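Long-range contacts in serine-pyruvate aminotransferase (agxt) (Sulfolobus solfataricus, PDB 3ZRP), which probably catalyses pyridoxal 5'-phosphate-dependent transamination between serine and pyruvate, and perhaps between alanine and glyoxylate: residues R279-E283 against Y297-T302; L287-R292 against T302-K307. Residues are numbered along the deposited sequence.

Interaction 1: residues R279-E283 against Y297-T302; sequences RAGLE and YSNTVT
This is a helix-to-strand contact in the C-terminal domain of a fold type I aminotransferase: the last turn or so of helix 264-284 faces the loop that leads into strand 301-305, and one long arginine does most of the bridging. Residues 279-283 are regular helix, with Glu283 N bonded to Arg279 O at 2.9 Å. Across from them, Tyr297 and Ser298 are extended, Asn299 and Thr300 turn the chain, and Val301-Thr302 begin the strand. The nearest CA atoms, those of Arg279 and Thr302, are 7.8 Å apart, leaving room for side chains and water. Arg279 (m, t, m) lays its CD 3.5 Å from Tyr297 CD2; Tyr297 CB sits over one face of the Arg279 guanidinium, and Asn299 OD1 lies near its plane, 3.5 Å from Arg279 NH2. Water 1 accepts from Arg279 NH1 (2.7 Å), donates to Ser298 O (2.6 Å) and bonds Thr302 OG1 (2.7 Å), which also pairs with His340. In the given conformer of Glu283, one of two, water 2 joins OE2 (2.6 Å) to Tyr297 OH (2.8 Å). Leu282 CD1 meets Thr302 CG2 at 3.8 Å. Ser298 OG bonds Val301 O (2.6 Å), tying the turn together. Leu282 also rests on Ile338 of strand 335-339, Asn299 packs on Thr272 and Ala275 of helix 264-284, and Ser298 and Thr300 pack on Val136 of strand 136-137.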
loop_
_atom_site.group_PDB
_atom_site.type_symbol
_atom_site.label_atom_id
_atom_site.label_comp_id
_atom_site.label_asym_id
_atom_site.label_seq_id
_atom_site.Cartn_x
_atom_site.Cartn_y
_atom_site.Cartn_z
ATOM N N ARG A 279 0.235 30.395 -15.679
ATOM C CA ARG A 279 1.540 31.076 -15.750
ATOM C C ARG A 279 1.398 32.509 -16.280
ATOM O O ARG A 279 1.997 33.435 -15.718
ATOM C CB ARG A 279 2.530 30.277 -16.606
ATOM C CG ARG A 279 3.095 29.058 -15.859
ATOM C CD ARG A 279 4.365 28.532 -16.509
ATOM N NE ARG A 279 4.075 28.035 -17.846
ATOM C CZ ARG A 279 3.746 26.789 -18.131
ATOM N NH1 ARG A 279 3.687 25.858 -17.153
ATOM N NH2 ARG A 279 3.495 26.478 -19.402
ATOM N N ALA A 280 0.599 32.665 -17.336
ATOM C CA ALA A 280 0.262 33.978 -17.904
ATOM C C ALA A 280 -0.293 34.893 -16.833
ATOM O O ALA A 280 0.115 36.063 -16.724
ATOM C CB ALA A 280 -0.731 33.828 -19.057
ATOM N N GLY A 281 -1.201 34.357 -16.018
ATOM C CA GLY A 281 -1.771 35.108 -14.916
ATOM C C GLY A 281 -0.768 35.498 -13.850
ATOM O O GLY A 281 -0.851 36.591 -13.289
ATOM N N LEU A 282 0.173 34.599 -13.545
ATOM C CA LEU A 282 1.197 34.885 -12.531
ATOM C C LEU A 282 2.158 35.984 -12.991
ATOM O O LEU A 282 2.550 36.856 -12.210
ATOM C CB LEU A 282 2.006 33.613 -12.206
ATOM C CG LEU A 282 1.216 32.528 -11.461
ATOM C CD1 LEU A 282 2.007 31.224 -11.426
ATOM C CD2 LEU A 282 0.869 32.997 -10.056
ATOM N N GLU A 283 2.551 35.891 -14.253
ATOM C CA GLU A 283 3.428 36.874 -14.873
ATOM C C GLU A 283 2.749 38.252 -14.886
ATOM O O GLU A 283 3.329 39.252 -14.440
ATOM C CB GLU A 283 3.780 36.428 -16.298
ATOM C CG GLU A 283 5.256 36.054 -16.523
ATOM C CD GLU A 283 5.605 34.591 -16.226
ATOM O OE1 GLU A 283 4.777 33.682 -16.464
ATOM O OE2 GLU A 283 6.740 34.352 -15.760
ATOM N N TYR A 297 9.187 24.653 -17.653
ATOM C CA TYR A 297 7.945 24.911 -16.898
ATOM C C TYR A 297 7.002 23.706 -17.011
ATOM O O TYR A 297 6.463 23.421 -18.091
ATOM C CB TYR A 297 7.238 26.180 -17.423
ATOM C CG TYR A 297 7.904 27.518 -17.117
ATOM C CD1 TYR A 297 8.810 27.659 -16.073
ATOM C CD2 TYR A 297 7.565 28.672 -17.855
ATOM C CE1 TYR A 297 9.402 28.903 -15.786
ATOM C CE2 TYR A 297 8.145 29.915 -17.582
ATOM C CZ TYR A 297 9.052 30.030 -16.546
ATOM O OH TYR A 297 9.620 31.258 -16.261
ATOM N N SER A 298 6.847 22.949 -15.927
ATOM C CA SER A 298 5.983 21.766 -15.967
ATOM C C SER A 298 4.532 22.178 -16.079
ATOM O O SER A 298 4.133 23.246 -15.617
ATOM C CB SER A 298 6.151 20.841 -14.736
ATOM O OG SER A 298 5.437 21.348 -13.606
ATOM N N ASN A 299 3.765 21.298 -16.692
ATOM C CA ASN A 299 2.337 21.485 -16.850
ATOM C C ASN A 299 1.497 20.884 -15.704
ATOM O O ASN A 299 0.254 20.850 -15.782
ATOM C CB ASN A 299 1.927 20.999 -18.250
ATOM C CG ASN A 299 2.598 21.831 -19.357
ATOM O OD1 ASN A 299 2.934 23.012 -19.145
ATOM N ND2 ASN A 299 2.815 21.222 -20.511
ATOM N N THR A 300 2.167 20.469 -14.624
ATOM C CA THR A 300 1.470 19.923 -13.452
ATOM C C THR A 300 1.695 20.707 -12.188
ATOM O O THR A 300 0.836 20.696 -11.312
ATOM C CB THR A 300 1.837 18.429 -13.175
ATOM O OG1 THR A 300 3.257 18.322 -12.951
ATOM C CG2 THR A 300 1.446 17.584 -14.370
ATOM N N VAL A 301 2.848 21.363 -12.068
ATOM C CA VAL A 301 3.233 22.091 -10.846
ATOM C C VAL A 301 3.957 23.399 -11.214
ATOM O O VAL A 301 4.853 23.399 -12.061
ATOM C CB VAL A 301 4.218 21.274 -9.958
ATOM C CG1 VAL A 301 4.615 22.074 -8.701
ATOM C CG2 VAL A 301 3.621 19.925 -9.555
ATOM N N THR A 302 3.593 24.490 -10.553
ATOM C CA THR A 302 4.271 25.768 -10.723
ATOM C C THR A 302 4.591 26.318 -9.347
ATOM O O THR A 302 3.716 26.400 -8.501
ATOM C CB THR A 302 3.356 26.789 -11.486
ATOM O OG1 THR A 302 2.964 26.222 -12.744
ATOM C CG2 THR A 302 4.111 28.097 -11.745
HETATM O O HOH W 1 4.724 25.595 -14.636
HETATM O O HOH W 2 8.123 33.142 -17.653
#

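Interaction 2: residues L287-R292 against T302-K307; sequences LEIVAR and TGVILK
Glu288 forms salt bridges to two cations at once, OE1 to Lys307 NZ (2.7 Å) and OE2 to Arg292 NH2 (3.0 Å), its extended side chain (t, t) carrying the carboxylate out. Arg292 curls back on its own loop, NH2 to Ile289 O and NE to Val290 O (both 2.8 Å). Alongside, irregular residues 287-292 add a single antiparallel bridge to strand 301-305, an edge strand of the three-stranded antiparallel sheet with 335-339 and 326-327. Val290 (-64/-50) turns the chain off, the segments' end-to-end directions lying 116° apart. Ile289 and Val304, CA atoms 5.0 Å apart, form a non-hydrogen-bonded pair flanked by Val290 N to Gly303 O and Ile305 N to Glu288 O, both 2.9 Å. A CB on Gly303 would lie 2.8 Å from Val290 CG2, too close. Water 3 links Glu288 N (2.7 Å), Ile305 O (2.8 Å) and Lys307 NZ (3.2 Å). Glu288 ligates calcium in a crystal structure of this protein; with none bound to this chain here, arginine and lysine meet its charge.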
loop_
_atom_site.group_PDB
_atom_site.type_symbol
_atom_site.label_atom_id
_atom_site.label_comp_id
_atom_site.label_asym_id
_atom_site.label_seq_id
_atom_site.Cartn_x
_atom_site.Cartn_y
_atom_site.Cartn_z
ATOM N N LEU A 287 4.497 38.253 -10.619
ATOM C CA LEU A 287 5.085 37.213 -9.769
ATOM C C LEU A 287 6.112 36.370 -10.538
ATOM O O LEU A 287 5.946 36.096 -11.737
ATOM C CB LEU A 287 3.994 36.314 -9.165
ATOM C CG LEU A 287 3.014 36.964 -8.174
ATOM C CD1 LEU A 287 1.760 36.093 -7.973
ATOM C CD2 LEU A 287 3.706 37.272 -6.851
ATOM N N GLU A 288 7.168 35.975 -9.827
ATOM C CA GLU A 288 8.268 35.188 -10.383
ATOM C C GLU A 288 8.049 33.687 -10.150
ATOM O O GLU A 288 7.678 33.275 -9.056
ATOM C CB GLU A 288 9.586 35.614 -9.732
ATOM C CG GLU A 288 10.849 35.088 -10.415
ATOM C CD GLU A 288 12.137 35.515 -9.702
ATOM O OE1 GLU A 288 12.090 36.464 -8.886
ATOM O OE2 GLU A 288 13.199 34.907 -9.966
ATOM N N ILE A 289 8.298 32.894 -11.191
ATOM C CA ILE A 289 8.176 31.432 -11.118
ATOM C C ILE A 289 9.489 30.810 -10.588
ATOM O O ILE A 289 10.585 31.306 -10.881
ATOM C CB ILE A 289 7.753 30.873 -12.494
ATOM C CG1 ILE A 289 6.335 31.380 -12.843
ATOM C CG2 ILE A 289 7.800 29.349 -12.521
ATOM C CD1 ILE A 289 5.887 31.081 -14.287
ATOM N N VAL A 290 9.384 29.746 -9.790
ATOM C CA VAL A 290 10.575 29.084 -9.224
ATOM C C VAL A 290 11.467 28.475 -10.324
ATOM O O VAL A 290 12.684 28.708 -10.336
ATOM C CB VAL A 290 10.197 28.010 -8.179
ATOM C CG1 VAL A 290 11.397 27.108 -7.850
ATOM C CG2 VAL A 290 9.708 28.679 -6.920
ATOM N N ALA A 291 10.870 27.708 -11.238
ATOM C CA ALA A 291 11.603 27.129 -12.351
ATOM C C ALA A 291 12.415 28.205 -13.068
ATOM O O ALA A 291 11.853 29.202 -13.531
ATOM C CB ALA A 291 10.665 26.445 -13.331
ATOM N N ARG A 292 13.727 27.988 -13.167
ATOM C CA ARG A 292 14.641 28.980 -13.739
ATOM C C ARG A 292 14.537 29.115 -15.242
ATOM O O ARG A 292 14.703 30.202 -15.788
ATOM C CB ARG A 292 16.095 28.682 -13.345
ATOM C CG ARG A 292 16.350 28.543 -11.853
ATOM C CD ARG A 292 16.301 29.874 -11.077
ATOM N NE ARG A 292 14.930 30.341 -10.875
ATOM C CZ ARG A 292 14.589 31.582 -10.536
ATOM N NH1 ARG A 292 15.518 32.520 -10.348
ATOM N NH2 ARG A 292 13.305 31.890 -10.385
ATOM N N THR A 302 3.593 24.490 -10.553
ATOM C CA THR A 302 4.271 25.768 -10.723
ATOM C C THR A 302 4.591 26.318 -9.347
ATOM O O THR A 302 3.716 26.400 -8.501
ATOM C CB THR A 302 3.356 26.789 -11.486
ATOM O OG1 THR A 302 2.964 26.222 -12.744
ATOM C CG2 THR A 302 4.111 28.097 -11.745
ATOM N N GLY A 303 5.853 26.682 -9.127
ATOM C CA GLY A 303 6.274 27.281 -7.857
ATOM C C GLY A 303 6.189 28.795 -7.983
ATOM O O GLY A 303 6.572 29.368 -9.029
ATOM N N VAL A 304 5.689 29.448 -6.931
ATOM C CA VAL A 304 5.368 30.876 -6.990
ATOM C C VAL A 304 6.175 31.566 -5.908
ATOM O O VAL A 304 5.914 31.383 -4.731
ATOM C CB VAL A 304 3.828 31.153 -6.816
ATOM C CG1 VAL A 304 3.504 32.629 -6.986
ATOM C CG2 VAL A 304 2.987 30.325 -7.829
ATOM N N ILE A 305 7.192 32.325 -6.324
ATOM C CA ILE A 305 8.052 33.036 -5.386
ATOM C C ILE A 305 7.304 34.228 -4.753
ATOM O O ILE A 305 6.642 34.999 -5.459
ATOM C CB ILE A 305 9.377 33.501 -6.055
ATOM C CG1 ILE A 305 10.227 32.281 -6.457
ATOM C CG2 ILE A 305 10.186 34.390 -5.099
ATOM C CD1 ILE A 305 11.193 32.539 -7.599
ATOM N N LEU A 306 7.404 34.325 -3.430
ATOM C CA LEU A 306 6.884 35.451 -2.649
ATOM C C LEU A 306 8.019 36.316 -2.103
ATOM O O LEU A 306 8.866 35.840 -1.340
ATOM C CB LEU A 306 6.014 34.955 -1.490
ATOM C CG LEU A 306 4.683 34.305 -1.882
ATOM C CD1 LEU A 306 4.011 33.679 -0.672
ATOM C CD2 LEU A 306 3.762 35.309 -2.570
ATOM N N LYS A 307 8.011 37.593 -2.482
ATOM C CA LYS A 307 9.060 38.542 -2.103
ATOM C C LYS A 307 8.837 39.158 -0.722
ATOM O O LYS A 307 9.792 39.530 -0.044
ATOM C CB LYS A 307 9.177 39.642 -3.168
ATOM C CG LYS A 307 9.540 39.126 -4.563
ATOM C CD LYS A 307 11.050 38.969 -4.714
ATOM C CE LYS A 307 11.428 37.800 -5.622
ATOM N NZ LYS A 307 10.746 37.792 -6.946
HETATM O O HOH W 3 7.705 36.781 -7.360
HETATM O O HOH W 4 8.023 26.455 -10.889
#

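Both contacts use strand 301-305 and share Thr302, whose methyl meets Leu282 in interaction 1 and Ile289 in interaction 2. Their segments alternate along the chain: it leaves the helix, runs past the strand edge as 287-292, then returns through 297-302 into the strand itself. Leu282 O and Leu287 N, 2.9 Å apart in a probable hydrogen bond, mark the exit from the helix, while Tyr297 CE1 packs 3.7 Å from Ile289 CG2. Interaction 1 is partly buried and relies on water and one arginine; interaction 2 is mostly buried, with direct backbone pairing at its buried part and salt bridges on its more exposed side. Interaction 1 also lies nearer the cofactor, with the Ser298 side chain about 10 Å from bound PLP.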